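Local coordinates for rusticyanin (Thiobacillus ferrooxidans, PDB 2CAL), which carries electrons in the periplasm from cytochrome c552 to the A-type oxidase, using one bound copper ion, at residues Lys15-Lys20 and Thr74-Asn79; Ile88-Pro93 and His127-Thr132; Val97-Asp102 and Gly141-Gly146; Glu19-Lys24 and Phe53-Lys58. The protein carries 1 engineered substitution. All coordinates share one frame; numbering follows the deposited sequence.

Contact 1: Lys15-Lys20 and Thr74-Asn79; sequences KAMLEK and TFINTN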
loop_
_atom_site.group_PDB
_atom_site.type_symbol
_atom_site.label_atom_id
_atom_site.label_comp_id
_atom_site.label_asym_id
_atom_site.label_seq_id
_atom_site.Cartn_x
_atom_site.Cartn_y
_atom_site.Cartn_z
ATOM N N LYS A 15 -9.961 3.676 -11.000
ATOM C CA LYS A 15 -9.340 2.999 -12.156
ATOM C C LYS A 15 -8.259 3.902 -12.759
ATOM O O LYS A 15 -7.153 3.414 -13.055
ATOM C CB LYS A 15 -10.407 2.591 -13.178
ATOM N N ALA A 16 -8.532 5.184 -12.903
ATOM C CA ALA A 16 -7.543 6.123 -13.453
ATOM C C ALA A 16 -6.292 6.163 -12.599
ATOM O O ALA A 16 -5.174 6.225 -13.108
ATOM C CB ALA A 16 -8.135 7.520 -13.575
ATOM N N MET A 17 -6.466 6.172 -11.275
ATOM C CA MET A 17 -5.317 6.222 -10.414
ATOM C C MET A 17 -4.517 4.936 -10.413
ATOM O O MET A 17 -3.295 4.934 -10.420
ATOM C CB MET A 17 -5.755 6.573 -8.954
ATOM C CG MET A 17 -6.315 7.974 -8.799
ATOM S SD MET A 17 -6.551 8.557 -7.101
ATOM C CE MET A 17 -8.027 7.682 -6.647
ATOM N N LEU A 18 -5.156 3.760 -10.433
ATOM C CA LEU A 18 -4.443 2.501 -10.386
ATOM C C LEU A 18 -3.481 2.346 -11.555
ATOM O O LEU A 18 -2.433 1.709 -11.433
ATOM C CB LEU A 18 -5.435 1.355 -10.412
ATOM C CG LEU A 18 -6.341 1.202 -9.207
ATOM C CD1 LEU A 18 -7.429 0.166 -9.496
ATOM C CD2 LEU A 18 -5.518 0.788 -7.993
ATOM N N GLU A 19 -3.910 2.921 -12.699
ATOM C CA GLU A 19 -3.096 2.875 -13.922
ATOM C C GLU A 19 -1.908 3.839 -13.882
ATOM O O GLU A 19 -1.090 3.888 -14.831
ATOM C CB GLU A 19 -4.043 3.174 -15.091
ATOM C CG GLU A 19 -5.153 2.148 -15.271
ATOM C CD GLU A 19 -6.242 2.490 -16.253
ATOM O OE1 GLU A 19 -6.292 3.621 -16.765
ATOM O OE2 GLU A 19 -7.121 1.644 -16.567
ATOM N N LYS A 20 -1.682 4.610 -12.826
ATOM C CA LYS A 20 -0.561 5.535 -12.735
ATOM C C LYS A 20 0.621 4.921 -11.966
ATOM O O LYS A 20 1.578 5.690 -11.735
ATOM C CB LYS A 20 -0.970 6.824 -12.032
ATOM C CG LYS A 20 -1.784 7.831 -12.803
ATOM C CD LYS A 20 -2.212 7.593 -14.197
ATOM C CE LYS A 20 -3.214 8.621 -14.695
ATOM N NZ LYS A 20 -4.434 7.894 -15.148
ATOM N N THR A 74 0.278 6.453 -3.430
ATOM C CA THR A 74 -1.175 6.670 -3.408
ATOM C C THR A 74 -1.808 5.384 -2.880
ATOM O O THR A 74 -1.471 4.295 -3.353
ATOM C CB THR A 74 -1.721 6.932 -4.821
ATOM O OG1 THR A 74 -1.015 8.052 -5.394
ATOM C CG2 THR A 74 -3.201 7.270 -4.755
ATOM N N PHE A 75 -2.617 5.498 -1.824
ATOM C CA PHE A 75 -3.297 4.348 -1.243
ATOM C C PHE A 75 -4.804 4.551 -1.275
ATOM O O PHE A 75 -5.286 5.602 -0.836
ATOM C CB PHE A 75 -2.826 4.132 0.213
ATOM C CG PHE A 75 -3.607 3.032 0.928
ATOM C CD1 PHE A 75 -3.662 1.737 0.469
ATOM C CD2 PHE A 75 -4.319 3.348 2.082
ATOM C CE1 PHE A 75 -4.374 0.753 1.107
ATOM C CE2 PHE A 75 -5.048 2.361 2.752
ATOM C CZ PHE A 75 -5.090 1.088 2.259
ATOM N N ILE A 76 -5.483 3.575 -1.838
ATOM C CA ILE A 76 -6.933 3.580 -2.050
ATOM C C ILE A 76 -7.559 2.408 -1.329
ATOM O O ILE A 76 -7.119 1.287 -1.502
ATOM C CB ILE A 76 -7.242 3.504 -3.583
ATOM C CG1 ILE A 76 -6.465 4.521 -4.419
ATOM C CG2 ILE A 76 -8.750 3.605 -3.791
ATOM C CD1 ILE A 76 -6.409 4.147 -5.876
ATOM N N ASN A 77 -8.598 2.670 -0.546
ATOM C CA ASN A 77 -9.313 1.565 0.091
ATOM C C ASN A 77 -10.593 1.245 -0.677
ATOM O O ASN A 77 -11.586 1.981 -0.550
ATOM C CB ASN A 77 -9.665 1.885 1.545
ATOM C CG ASN A 77 -10.460 0.817 2.227
ATOM O OD1 ASN A 77 -11.206 1.102 3.226
ATOM N ND2 ASN A 77 -10.407 -0.394 1.752
ATOM N N THR A 78 -10.583 0.144 -1.409
ATOM C CA THR A 78 -11.747 -0.299 -2.164
ATOM C C THR A 78 -12.567 -1.378 -1.458
ATOM O O THR A 78 -13.518 -1.895 -2.033
ATOM C CB THR A 78 -11.309 -0.831 -3.573
ATOM O OG1 THR A 78 -10.170 -1.712 -3.466
ATOM C CG2 THR A 78 -10.915 0.391 -4.410
ATOM N N ASN A 79 -12.242 -1.758 -0.232
ATOM C CA ASN A 79 -12.885 -2.922 0.403
ATOM C C ASN A 79 -14.040 -2.514 1.289
ATOM O O ASN A 79 -13.874 -1.943 2.350
ATOM C CB ASN A 79 -11.817 -3.683 1.181
ATOM C CG ASN A 79 -12.246 -5.048 1.596
ATOM O OD1 ASN A 79 -13.106 -5.743 0.997
ATOM N ND2 ASN A 79 -11.709 -5.491 2.680
#

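Contact 2: Ile88-Pro93 and His127-Thr132; sequences ITKKGP and HPTAGT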
loop_
_atom_site.group_PDB
_atom_site.type_symbol
_atom_site.label_atom_id
_atom_site.label_comp_id
_atom_site.label_asym_id
_atom_site.label_seq_id
_atom_site.Cartn_x
_atom_site.Cartn_y
_atom_site.Cartn_z
ATOM N N ILE A 88 4.291 1.545 6.421
ATOM C CA ILE A 88 5.595 0.971 6.106
ATOM C C ILE A 88 6.425 0.882 7.394
ATOM O O ILE A 88 6.533 1.861 8.128
ATOM C CB ILE A 88 6.344 1.800 5.030
ATOM C CG1 ILE A 88 5.432 1.965 3.779
ATOM C CG2 ILE A 88 7.667 1.179 4.667
ATOM C CD1 ILE A 88 6.023 2.887 2.707
ATOM N N THR A 89 7.055 -0.270 7.569
ATOM C CA THR A 89 7.845 -0.601 8.767
ATOM C C THR A 89 9.057 -1.403 8.354
ATOM O O THR A 89 9.080 -2.046 7.304
ATOM C CB THR A 89 6.960 -1.399 9.742
ATOM O OG1 THR A 89 7.765 -1.729 10.938
ATOM C CG2 THR A 89 6.416 -2.676 9.152
ATOM N N LYS A 90 10.087 -1.393 9.223
ATOM C CA LYS A 90 11.189 -2.329 9.048
ATOM C C LYS A 90 10.904 -3.684 9.621
ATOM O O LYS A 90 11.710 -4.589 9.417
ATOM C CB LYS A 90 12.498 -1.740 9.638
ATOM C CG LYS A 90 12.847 -0.368 9.016
ATOM C CD LYS A 90 14.232 0.138 9.464
ATOM C CE LYS A 90 14.427 1.579 9.017
ATOM N NZ LYS A 90 15.793 2.149 9.225
ATOM N N LYS A 91 9.841 -3.879 10.423
ATOM C CA LYS A 91 9.538 -5.165 11.067
ATOM C C LYS A 91 8.879 -6.147 10.091
ATOM O O LYS A 91 7.881 -5.764 9.476
ATOM C CB LYS A 91 8.619 -4.946 12.261
ATOM C CG LYS A 91 8.021 -6.218 12.839
ATOM C CD LYS A 91 9.023 -7.120 13.511
ATOM C CE LYS A 91 8.580 -8.547 13.727
ATOM N NZ LYS A 91 7.128 -8.878 13.563
ATOM N N GLY A 92 9.404 -7.345 9.963
ATOM C CA GLY A 92 8.919 -8.352 9.047
ATOM C C GLY A 92 7.962 -9.321 9.756
ATOM O O GLY A 92 7.752 -9.268 10.968
ATOM N N PRO A 93 7.387 -10.210 8.947
ATOM C CA PRO A 93 6.430 -11.203 9.461
ATOM C C PRO A 93 7.092 -12.307 10.248
ATOM O O PRO A 93 8.319 -12.451 10.185
ATOM C CB PRO A 93 5.827 -11.724 8.143
ATOM C CG PRO A 93 6.991 -11.638 7.164
ATOM C CD PRO A 93 7.587 -10.300 7.465
ATOM N N HIS A 127 11.048 9.038 1.552
ATOM C CA HIS A 127 12.445 9.146 1.144
ATOM C C HIS A 127 13.273 8.132 1.953
ATOM O O HIS A 127 13.956 8.594 2.866
ATOM C CB HIS A 127 12.975 10.569 1.386
ATOM C CG HIS A 127 12.412 11.618 0.495
ATOM N ND1 HIS A 127 13.069 11.994 -0.672
ATOM C CD2 HIS A 127 11.329 12.406 0.595
ATOM C CE1 HIS A 127 12.342 12.945 -1.236
ATOM N NE2 HIS A 127 11.284 13.219 -0.518
ATOM N N PRO A 128 13.154 6.838 1.675
ATOM C CA PRO A 128 13.831 5.845 2.526
ATOM C C PRO A 128 15.336 5.730 2.288
ATOM O O PRO A 128 15.853 5.931 1.190
ATOM C CB PRO A 128 13.217 4.517 2.082
ATOM C CG PRO A 128 12.817 4.784 0.660
ATOM C CD PRO A 128 12.325 6.214 0.608
ATOM N N THR A 129 16.014 5.381 3.386
ATOM C CA THR A 129 17.347 4.855 3.241
ATOM C C THR A 129 17.236 3.457 2.655
ATOM O O THR A 129 16.230 2.727 2.727
ATOM C CB THR A 129 18.103 4.795 4.576
ATOM O OG1 THR A 129 17.393 3.944 5.456
ATOM C CG2 THR A 129 18.112 6.175 5.229
ATOM N N ALA A 130 18.342 3.015 2.040
ATOM C CA ALA A 130 18.407 1.647 1.521
ATOM C C ALA A 130 18.143 0.621 2.597
ATOM O O ALA A 130 18.503 0.814 3.769
ATOM C CB ALA A 130 19.769 1.422 0.853
ATOM N N GLY A 131 17.553 -0.531 2.226
ATOM C CA GLY A 131 17.211 -1.577 3.165
ATOM C C GLY A 131 15.922 -2.253 2.756
ATOM O O GLY A 131 15.344 -1.962 1.704
ATOM N N THR A 132 15.489 -3.163 3.586
ATOM C CA THR A 132 14.247 -3.924 3.417
ATOM C C THR A 132 13.170 -3.371 4.328
ATOM O O THR A 132 13.433 -3.086 5.499
ATOM C CB THR A 132 14.496 -5.425 3.694
ATOM O OG1 THR A 132 15.493 -5.816 2.763
ATOM C CG2 THR A 132 13.247 -6.277 3.513
HETATM O O HOH W 1 13.751 -4.908 7.552
#

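Contact 3: Val97-Asp102 and Gly141-Gly146; sequences VMPVID and GMAATG. Engineered in segment 141-146: M142 (natural residue His).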
loop_
_atom_site.group_PDB
_atom_site.type_symbol
_atom_site.label_atom_id
_atom_site.label_comp_id
_atom_site.label_asym_id
_atom_site.label_seq_id
_atom_site.Cartn_x
_atom_site.Cartn_y
_atom_site.Cartn_z
ATOM N N VAL A 97 -1.904 -10.605 15.788
ATOM C CA VAL A 97 -3.248 -10.058 15.543
ATOM C C VAL A 97 -3.255 -8.556 15.722
ATOM O O VAL A 97 -3.878 -7.813 14.940
ATOM C CB VAL A 97 -4.269 -10.761 16.465
ATOM C CG1 VAL A 97 -5.567 -9.990 16.541
ATOM C CG2 VAL A 97 -4.466 -12.197 15.985
ATOM N N MET A 98 -2.589 -8.037 16.746
ATOM C CA MET A 98 -2.308 -6.605 16.882
ATOM C C MET A 98 -0.857 -6.379 16.527
ATOM O O MET A 98 0.002 -6.500 17.393
ATOM C CB MET A 98 -2.780 -6.033 18.218
ATOM C CG MET A 98 -4.285 -5.734 18.119
ATOM S SD MET A 98 -4.953 -4.968 19.599
ATOM C CE MET A 98 -6.640 -4.658 19.049
ATOM N N PRO A 99 -0.508 -6.095 15.259
ATOM C CA PRO A 99 0.920 -6.072 14.914
ATOM C C PRO A 99 1.712 -5.031 15.696
ATOM O O PRO A 99 1.329 -3.881 15.899
ATOM C CB PRO A 99 0.894 -5.658 13.450
ATOM C CG PRO A 99 -0.441 -6.041 12.913
ATOM C CD PRO A 99 -1.367 -5.827 14.118
ATOM N N VAL A 100 2.901 -5.449 16.094
ATOM C CA VAL A 100 3.859 -4.568 16.767
ATOM C C VAL A 100 4.904 -4.124 15.720
ATOM O O VAL A 100 5.859 -4.852 15.408
ATOM C CB VAL A 100 4.435 -5.255 17.997
ATOM C CG1 VAL A 100 5.283 -4.251 18.763
ATOM C CG2 VAL A 100 3.348 -5.821 18.899
ATOM N N ILE A 101 4.699 -2.924 15.152
ATOM C CA ILE A 101 5.492 -2.528 13.968
ATOM C C ILE A 101 6.093 -1.158 14.099
ATOM O O ILE A 101 6.704 -0.611 13.176
ATOM C CB ILE A 101 4.625 -2.619 12.684
ATOM C CG1 ILE A 101 3.437 -1.654 12.679
ATOM C CG2 ILE A 101 4.277 -4.086 12.424
ATOM C CD1 ILE A 101 2.776 -1.497 11.293
ATOM N N ASP A 102 5.991 -0.479 15.252
ATOM C CA ASP A 102 6.559 0.859 15.391
ATOM C C ASP A 102 8.077 0.730 15.418
ATOM O O ASP A 102 8.607 -0.280 15.921
ATOM C CB ASP A 102 5.999 1.548 16.651
ATOM C CG ASP A 102 4.548 2.039 16.541
ATOM O OD1 ASP A 102 3.966 2.071 15.435
ATOM O OD2 ASP A 102 3.958 2.523 17.508
ATOM N N GLY A 141 -5.867 -8.508 12.952
ATOM C CA GLY A 141 -5.928 -9.796 12.296
ATOM C C GLY A 141 -5.528 -9.813 10.837
ATOM O O GLY A 141 -5.299 -10.889 10.300
ATOM N N MET A 142 -5.483 -8.646 10.186
ATOM C CA MET A 142 -5.264 -8.665 8.752
ATOM C C MET A 142 -3.839 -9.046 8.332
ATOM O O MET A 142 -3.644 -9.894 7.475
ATOM C CB MET A 142 -5.605 -7.303 8.163
ATOM C CG MET A 142 -7.074 -6.897 8.297
ATOM S SD MET A 142 -8.274 -7.910 7.449
ATOM C CE MET A 142 -8.854 -9.022 8.736
ATOM N N ALA A 143 -2.849 -8.421 8.984
ATOM C CA ALA A 143 -1.449 -8.794 8.678
ATOM C C ALA A 143 -1.175 -10.232 9.058
ATOM O O ALA A 143 -0.434 -10.902 8.355
ATOM C CB ALA A 143 -0.540 -7.809 9.394
ATOM N N ALA A 144 -1.750 -10.731 10.139
ATOM C CA ALA A 144 -1.601 -12.099 10.592
ATOM C C ALA A 144 -2.136 -13.085 9.601
ATOM O O ALA A 144 -1.722 -14.229 9.570
ATOM C CB ALA A 144 -2.338 -12.259 11.933
ATOM N N THR A 145 -3.080 -12.635 8.748
ATOM C CA THR A 145 -3.687 -13.502 7.750
ATOM C C THR A 145 -3.286 -13.107 6.334
ATOM O O THR A 145 -3.927 -13.518 5.372
ATOM C CB THR A 145 -5.219 -13.574 7.903
ATOM O OG1 THR A 145 -5.821 -12.286 7.852
ATOM C CG2 THR A 145 -5.587 -14.127 9.268
ATOM N N GLY A 146 -2.197 -12.323 6.206
ATOM C CA GLY A 146 -1.506 -12.194 4.925
ATOM C C GLY A 146 -1.557 -10.821 4.314
ATOM O O GLY A 146 -1.060 -10.665 3.181
HETATM O O HOH W 2 -2.736 -8.843 12.192
#

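Contact 4: Glu19-Lys24 and Phe53-Lys58; sequences EKDTGK and FEVHDK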
loop_
_atom_site.group_PDB
_atom_site.type_symbol
_atom_site.label_atom_id
_atom_site.label_comp_id
_atom_site.label_asym_id
_atom_site.label_seq_id
_atom_site.Cartn_x
_atom_site.Cartn_y
_atom_site.Cartn_z
ATOM N N GLU A 19 -3.910 2.921 -12.699
ATOM C CA GLU A 19 -3.096 2.875 -13.922
ATOM C C GLU A 19 -1.908 3.839 -13.882
ATOM O O GLU A 19 -1.090 3.888 -14.831
ATOM C CB GLU A 19 -4.043 3.174 -15.091
ATOM C CG GLU A 19 -5.153 2.148 -15.271
ATOM C CD GLU A 19 -6.242 2.490 -16.253
ATOM O OE1 GLU A 19 -6.292 3.621 -16.765
ATOM O OE2 GLU A 19 -7.121 1.644 -16.567
ATOM N N LYS A 20 -1.682 4.610 -12.826
ATOM C CA LYS A 20 -0.561 5.535 -12.735
ATOM C C LYS A 20 0.621 4.921 -11.966
ATOM O O LYS A 20 1.578 5.690 -11.735
ATOM C CB LYS A 20 -0.970 6.824 -12.032
ATOM C CG LYS A 20 -1.784 7.831 -12.803
ATOM C CD LYS A 20 -2.212 7.593 -14.197
ATOM C CE LYS A 20 -3.214 8.621 -14.695
ATOM N NZ LYS A 20 -4.434 7.894 -15.148
ATOM N N ASP A 21 0.508 3.662 -11.561
ATOM C CA ASP A 21 1.659 2.982 -10.978
ATOM C C ASP A 21 2.737 2.865 -12.062
ATOM O O ASP A 21 2.525 2.304 -13.132
ATOM C CB ASP A 21 1.237 1.644 -10.419
ATOM C CG ASP A 21 2.379 0.943 -9.745
ATOM O OD1 ASP A 21 3.220 0.298 -10.435
ATOM O OD2 ASP A 21 2.516 1.062 -8.476
ATOM N N THR A 22 3.940 3.346 -11.731
ATOM C CA THR A 22 5.035 3.379 -12.721
ATOM C C THR A 22 5.932 2.157 -12.663
ATOM O O THR A 22 7.026 2.148 -13.290
ATOM C CB THR A 22 5.794 4.706 -12.632
ATOM O OG1 THR A 22 6.406 4.837 -11.304
ATOM C CG2 THR A 22 4.951 5.946 -12.839
ATOM N N GLY A 23 5.550 1.083 -11.986
ATOM C CA GLY A 23 6.352 -0.132 -11.913
ATOM C C GLY A 23 6.286 -1.007 -13.130
ATOM O O GLY A 23 5.372 -0.861 -13.969
ATOM N N LYS A 24 7.211 -1.956 -13.251
ATOM C CA LYS A 24 7.294 -2.956 -14.277
ATOM C C LYS A 24 7.230 -4.308 -13.596
ATOM O O LYS A 24 7.983 -4.544 -12.659
ATOM C CB LYS A 24 8.604 -2.790 -15.099
ATOM C CG LYS A 24 8.741 -3.751 -16.274
ATOM C CD LYS A 24 10.092 -3.539 -16.984
ATOM C CE LYS A 24 10.246 -4.506 -18.138
ATOM N N PHE A 53 -3.249 -6.473 -0.371
ATOM C CA PHE A 53 -3.013 -5.273 -1.147
ATOM C C PHE A 53 -2.757 -5.637 -2.624
ATOM O O PHE A 53 -2.062 -6.644 -2.857
ATOM C CB PHE A 53 -1.762 -4.521 -0.658
ATOM C CG PHE A 53 -1.833 -3.984 0.758
ATOM C CD1 PHE A 53 -2.553 -2.831 1.031
ATOM C CD2 PHE A 53 -1.159 -4.632 1.797
ATOM C CE1 PHE A 53 -2.543 -2.294 2.328
ATOM C CE2 PHE A 53 -1.125 -4.101 3.069
ATOM C CZ PHE A 53 -1.821 -2.930 3.324
ATOM N N GLU A 54 -3.256 -4.806 -3.517
ATOM C CA GLU A 54 -2.911 -4.943 -4.928
ATOM C C GLU A 54 -2.079 -3.719 -5.328
ATOM O O GLU A 54 -2.411 -2.560 -5.018
ATOM C CB GLU A 54 -4.167 -5.065 -5.799
ATOM C CG GLU A 54 -4.755 -6.484 -5.812
ATOM C CD GLU A 54 -5.288 -6.916 -4.451
ATOM O OE1 GLU A 54 -6.233 -6.305 -3.906
ATOM O OE2 GLU A 54 -4.715 -7.934 -4.009
ATOM N N VAL A 55 -1.036 -4.015 -6.086
ATOM C CA VAL A 55 -0.171 -2.986 -6.659
ATOM C C VAL A 55 0.111 -3.443 -8.094
ATOM O O VAL A 55 0.598 -4.553 -8.298
ATOM C CB VAL A 55 1.163 -2.796 -5.894
ATOM C CG1 VAL A 55 2.034 -1.728 -6.566
ATOM C CG2 VAL A 55 0.909 -2.404 -4.454
ATOM N N HIS A 56 -0.207 -2.581 -9.045
ATOM C CA HIS A 56 0.018 -2.884 -10.475
ATOM C C HIS A 56 -0.656 -4.204 -10.848
ATOM O O HIS A 56 -0.154 -5.033 -11.592
ATOM C CB HIS A 56 1.531 -2.893 -10.835
ATOM C CG HIS A 56 1.766 -2.438 -12.261
ATOM N ND1 HIS A 56 2.331 -1.229 -12.514
ATOM C CD2 HIS A 56 1.447 -2.983 -13.434
ATOM C CE1 HIS A 56 2.389 -1.045 -13.846
ATOM N NE2 HIS A 56 1.868 -2.111 -14.422
ATOM N N ASP A 57 -1.866 -4.430 -10.277
ATOM C CA ASP A 57 -2.699 -5.569 -10.528
ATOM C C ASP A 57 -2.153 -6.889 -9.997
ATOM O O ASP A 57 -2.657 -7.953 -10.371
ATOM C CB ASP A 57 -3.007 -5.744 -12.030
ATOM C CG ASP A 57 -4.417 -6.251 -12.250
ATOM O OD1 ASP A 57 -5.337 -5.907 -11.495
ATOM O OD2 ASP A 57 -4.537 -7.002 -13.229
ATOM N N LYS A 58 -1.164 -6.830 -9.107
ATOM C CA LYS A 58 -0.573 -8.013 -8.482
ATOM C C LYS A 58 -0.902 -8.035 -6.984
ATOM O O LYS A 58 -1.019 -6.990 -6.355
ATOM C CB LYS A 58 0.949 -8.050 -8.645
ATOM C CG LYS A 58 1.432 -8.037 -10.111
ATOM C CD LYS A 58 0.909 -9.268 -10.873
ATOM C CE LYS A 58 1.475 -10.574 -10.352
ATOM N NZ LYS A 58 0.841 -11.760 -11.008
#

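Contact 1: Lys15-Lys20 and Thr74-Asn79
I76 meets M17 and L18 through apolar contacts centred on one methyl group. M17 CE and M17 CB each lie 4.0 Å from I76 CD1, and L18 CD2 approaches I76 CD1 at 4.1 Å from the next helical position; both pairs of side chains meet at a slant. M17 reaches the strand because its chain bends at the last torsion (chi3 -76°), which turns CE out of the line of the chain and sets it against I76 CD1. A looser contact runs from M17 SD to T74 CG2 at 4.3 Å. T74 thus gives its methyl to the helix, while its hydroxyl is hydrogen-bonded to D123.

No polar bond joins the two segments. Within 15-20, K20 NZ donates to A16 O over 2.7 Å, coming from above the carbonyl plane, and K20 N bonds to M17 O where the helix has run out.

Further packing closes the site: V14, one turn before L18, and V40 both touch I76, and Y121 lies against M17 as well as I76. The arrangement is that of helix 11-18 laid over a sheet face, at strand 70-77 of the cupredoxin beta sandwich, with the I76 side chain about 13 Å from the copper.

Contact 2: Ile88-Pro93 and His127-Thr132
K90 reaches along the surface toward T129 while its backbone faces T132. In the lysine, chi2 to chi4 are all close to 180°, and the straight chain carries NZ along the other segment from T132 to T129. The approach at its end is distant: K90 NZ lies 4.5 Å from T129 OG1, too far for a direct hydrogen bond. With a chi1 of 61°, T129 OG1 stands on the side of its backbone that faces the lysine, which accounts for this being the nearest side-chain pair.

At the other end the backbones are separated, with K90 CA 4.3 Å from T132 O. Water 1 spans the gap between two acceptors, donating to K90 O at 2.8 Å and to T132 O at 2.8 Å. Both protons of the water are used, one for each carbonyl, in place of a direct bond between the chains.

T89 and K91 also bond within their own segment. T89 OG1 accepts from K91 N at 3.0 Å with an N-H...O angle of 172°, forming an ST turn, and it bonds to I101 O as well. K91 curls its chain back, and K91 NZ donates to G92 O at 2.7 Å, almost end-on to the carbonyl. Outside the two segments, the hydroxyl of Y133 bonds to T129 O.

T89 still pairs through its backbone with Y134. Strand 87-89, at the edge of its sheet, then leaves strand 131-136, and the water bridges the carbonyls of K90 and T132 just beyond the pairing, within the cupredoxin beta sandwich.

Contact 3: Val97-Asp102 and Gly141-Gly146
The copper-ligand loop of the cupredoxin fold, running from C137 to M147, is joined at V97 and G141 to the loop that follows strand 87-89. C137, M147 and H84 bind the copper in this structure. One direct hydrogen bond ties the two loops: G141 N donates to V97 O at 2.9 Å with an N-H...O angle of 154°, in the carbonyl plane and on a lone pair. The CB of V97 points away from the copper-ligand loop, yet CG1, anti to the backbone N (chi1 164°), lies 3.9 Å from G141 N beside this bond. G141 has a phi of 90°, a backbone angle that glycine takes more readily than other residues.

A water gives a second link. Water 2 accepts from A144 N at 3.0 Å and can donate to V97 O at 3.1 Å, although its protons have other acceptors within reach. Residues 142-144 have helical backbone angles, and this short turn directs the methyls of A143 and A144 toward the 97-102 segment. M142, engineered in place of the natural histidine at a position that probably binds copper, has its CB pointing away from 97-102; in one of its two conformers it touches F50 and P51.

A144 CB comes within 4.2 Å of V97 N. The apolar contact lies deeper: the buried A143, its side chain about 8 Å from the copper ion, sets its CB 3.9 Å from P99 CG of the proline ring.

Contact 4: Glu19-Lys24 and Phe53-Lys58
The H56 ring meets the D21 carboxylate edge-on, with the two planes 82° apart. At the ring edge, D21 OD1 lies in the imidazole plane and accepts from H56 ND1 at 2.7 Å, with an almost straight N-H...O angle of 170°. Seen from the carboxylate, that donor comes on the anti side and tilted out of the plane, while G23 N reaches the same OD1 from the opposite face at 2.9 Å. Two donors therefore grip one oxygen from two sides, which fixes the rotation of the group. G23 O approaches the ring obliquely, 3.0 Å from H56 CE1.

The G23 N bond closes an Asx turn in the loop after helix 11-18; the bond from H56 ND1 joins that loop to a beta hairpin. On that side V55-K58 form a type I' turn joining strands 53-55 and 58-59, and H56 is its first corner residue. V55 N and V55 O both bond to K58 across the turn.

With chi1 at -177°, the D21 side chain extends away from its own N, toward the hairpin. Its other oxygen touches V55, with D21 OD2 3.4 Å from V55 CG1, and accepts from the Y32 hydroxyl and from V40 N. Such a carboxylate would tend to favour a protonated imidazole. Putting an alanine here would take away both oxygens and would probably leave H56 ND1 without its acceptor, the ring freer to turn, and the donors of G23, Y32 and V40 without partners. V25 of strand 24-26 also packs against H56.

How the contacts relate
Contacts 1 and 4 are partly buried, start from the same stretch of chain and reach the same sheet; their centres are 9 Å apart, and F75 packs on F53 between them. Their chemistry differs, since contact 1 is methyl packing of a helix on a strand, whereas contact 4 turns on a carboxylate that gathers several donors. Contacts 2 and 3 lie at the surface and rely on backbone carbonyls and bridging waters, with contact 3 adding a direct backbone bond to the loop that carries copper ligands. These two interleave along the chain and are linked by the bond between T89 OG1 and I101 O. Contact 1 lies across the chain's centre from both.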